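Local coordinates for aminotransferase, class I (Staphylococcus aureus, PDB 2O1B), which probably catalyses pyridoxal-phosphate-dependent transfer of amino groups between amino acids and 2-oxo acids, as an aspartate aminotransferase of class I, at residues E109-I114 with N240-A245. Sequence-based numbering, arbitrary orientation.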
loop_
_atom_site.group_PDB
_atom_site.type_symbol
_atom_site.label_atom_id
_atom_site.label_comp_id
_atom_site.label_asym_id
_atom_site.label_seq_id
_atom_site.Cartn_x
_atom_site.Cartn_y
_atom_site.Cartn_z
ATOM N N GLU A 109 -18.662 -10.408 0.288
ATOM C CA GLU A 109 -17.867 -10.485 1.502
ATOM C C GLU A 109 -16.778 -11.538 1.379
ATOM O O GLU A 109 -15.614 -11.284 1.698
ATOM C CB GLU A 109 -18.761 -10.778 2.714
ATOM C CG GLU A 109 -19.055 -9.591 3.616
ATOM C CD GLU A 109 -19.257 -8.274 2.872
ATOM O OE1 GLU A 109 -18.407 -7.382 3.046
ATOM O OE2 GLU A 109 -20.256 -8.123 2.124
ATOM N N ASP A 110 -17.149 -12.714 0.894
ATOM C CA ASP A 110 -16.276 -13.874 0.996
ATOM C C ASP A 110 -15.227 -13.947 -0.104
ATOM O O ASP A 110 -14.161 -14.558 0.078
ATOM C CB ASP A 110 -17.109 -15.162 0.972
ATOM C CG ASP A 110 -17.963 -15.348 2.224
ATOM O OD1 ASP A 110 -17.734 -14.649 3.245
ATOM O OD2 ASP A 110 -18.868 -16.216 2.181
ATOM N N GLU A 111 -15.550 -13.372 -1.259
ATOM C CA GLU A 111 -14.805 -13.669 -2.487
ATOM C C GLU A 111 -14.311 -12.436 -3.246
ATOM O O GLU A 111 -13.984 -12.519 -4.426
ATOM C CB GLU A 111 -15.641 -14.595 -3.394
ATOM C CG GLU A 111 -15.976 -15.921 -2.708
ATOM C CD GLU A 111 -16.915 -16.822 -3.487
ATOM O OE1 GLU A 111 -17.810 -16.313 -4.188
ATOM O OE2 GLU A 111 -16.765 -18.062 -3.364
ATOM N N VAL A 112 -14.230 -11.305 -2.548
ATOM C CA VAL A 112 -13.773 -10.053 -3.136
ATOM C C VAL A 112 -12.860 -9.295 -2.169
ATOM O O VAL A 112 -13.229 -9.071 -1.016
ATOM C CB VAL A 112 -14.974 -9.147 -3.523
ATOM C CG1 VAL A 112 -14.482 -7.822 -4.034
ATOM C CG2 VAL A 112 -15.848 -9.815 -4.580
ATOM N N CYS A 113 -11.676 -8.908 -2.649
ATOM C CA CYS A 113 -10.734 -8.072 -1.888
ATOM C C CYS A 113 -10.203 -6.979 -2.795
ATOM O O CYS A 113 -9.577 -7.265 -3.823
ATOM C CB CYS A 113 -9.559 -8.901 -1.349
ATOM S SG CYS A 113 -8.342 -7.956 -0.372
ATOM N N ILE A 114 -10.470 -5.733 -2.425
ATOM C CA ILE A 114 -9.986 -4.576 -3.165
ATOM C C ILE A 114 -8.480 -4.401 -2.975
ATOM O O ILE A 114 -7.976 -4.590 -1.868
ATOM C CB ILE A 114 -10.723 -3.307 -2.700
ATOM C CG1 ILE A 114 -12.145 -3.309 -3.254
ATOM C CG2 ILE A 114 -10.047 -2.071 -3.209
ATOM C CD1 ILE A 114 -13.194 -3.671 -2.263
ATOM N N ASN A 240 -14.907 -25.459 -10.892
ATOM C CA ASN A 240 -14.044 -25.666 -9.710
ATOM C C ASN A 240 -12.894 -24.651 -9.547
ATOM O O ASN A 240 -12.063 -24.798 -8.645
ATOM C CB ASN A 240 -13.471 -27.106 -9.651
ATOM C CG ASN A 240 -14.541 -28.184 -9.751
ATOM O OD1 ASN A 240 -15.553 -28.138 -9.052
ATOM N ND2 ASN A 240 -14.309 -29.177 -10.611
ATOM N N GLY A 241 -12.855 -23.624 -10.402
ATOM C CA GLY A 241 -11.810 -22.591 -10.350
ATOM C C GLY A 241 -11.609 -21.964 -8.978
ATOM O O GLY A 241 -10.474 -21.842 -8.496
ATOM N N LYS A 242 -12.713 -21.574 -8.343
ATOM C CA LYS A 242 -12.673 -20.924 -7.036
ATOM C C LYS A 242 -12.182 -21.841 -5.917
ATOM O O LYS A 242 -11.823 -21.362 -4.842
ATOM C CB LYS A 242 -14.041 -20.335 -6.678
ATOM C CG LYS A 242 -14.483 -19.202 -7.597
ATOM C CD LYS A 242 -15.668 -18.413 -7.032
ATOM C CE LYS A 242 -16.886 -19.290 -6.795
ATOM N NZ LYS A 242 -18.004 -18.490 -6.206
ATOM N N ASP A 243 -12.168 -23.147 -6.162
ATOM C CA ASP A 243 -11.685 -24.110 -5.172
ATOM C C ASP A 243 -10.175 -24.081 -5.034
ATOM O O ASP A 243 -9.629 -24.478 -4.005
ATOM C CB ASP A 243 -12.091 -25.526 -5.562
ATOM C CG ASP A 243 -13.578 -25.778 -5.434
ATOM O OD1 ASP A 243 -14.351 -24.850 -5.107
ATOM O OD2 ASP A 243 -13.971 -26.931 -5.675
ATOM N N VAL A 244 -9.496 -23.638 -6.086
ATOM C CA VAL A 244 -8.028 -23.668 -6.109
ATOM C C VAL A 244 -7.393 -22.289 -6.259
ATOM O O VAL A 244 -6.239 -22.105 -5.880
ATOM C CB VAL A 244 -7.468 -24.559 -7.246
ATOM C CG1 VAL A 244 -7.980 -25.988 -7.135
ATOM C CG2 VAL A 244 -7.798 -23.954 -8.615
ATOM N N ALA A 245 -8.135 -21.340 -6.818
ATOM C CA ALA A 245 -7.534 -20.105 -7.311
ATOM C C ALA A 245 -8.213 -18.803 -6.901
ATOM O O ALA A 245 -9.416 -18.767 -6.596
ATOM C CB ALA A 245 -7.431 -20.150 -8.835
#
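The backbones of E111 and K242 stay well apart, 8.8 Å from CA to CA at their nearest, and a single salt bridge between these two side chains spans the gap. It is a surface contact at one end of the large mixed sheet of the class I aminotransferase fold, which carries the pyridoxal phosphate. E111 directly precedes the edge strand 112-115; K242 sits in the short helical turn 241-244 that leads into strand 245-250. Strand 263-267 runs between those two strands, antiparallel to both, so the ion pair spans the starts of the two outer strands and the end of the middle one.

Both side chains point from their backbones toward each other and meet at about a right angle. E111 continues extended beyond CG (chi2 174°), carrying its carboxylate out to the lysine. K242 takes a bend at chi3 (-59°), and its ammonium comes in on the carboxylate. K242 NZ gives its better hydrogen bond to E111 OE1 at 3.0 Å, on the syn side but 30° out of the carboxylate plane. A weak second bond from K242 NZ to E111 OE2, at 3.1 Å, makes the grip two-pronged and uneven.

Each charged end has a further partner in the loop ahead of the edge strand: D107 N donates to E111 OE1, and K242 NZ also donates to the carbonyl oxygen of T105. The loop therefore bonds to both the carboxylate and the ammonium, while L106 and L236 touch the lysine side chain. The turn carrying K242 is closed by its own backbone: G241 O accepts from both V244 N, at 3.2 Å, and A245 N, at 2.9 Å. Beside the ion pair, the methylene next to the ammonium passes close to the same carboxylate, with K242 CE 3.6 Å from E111 OE2.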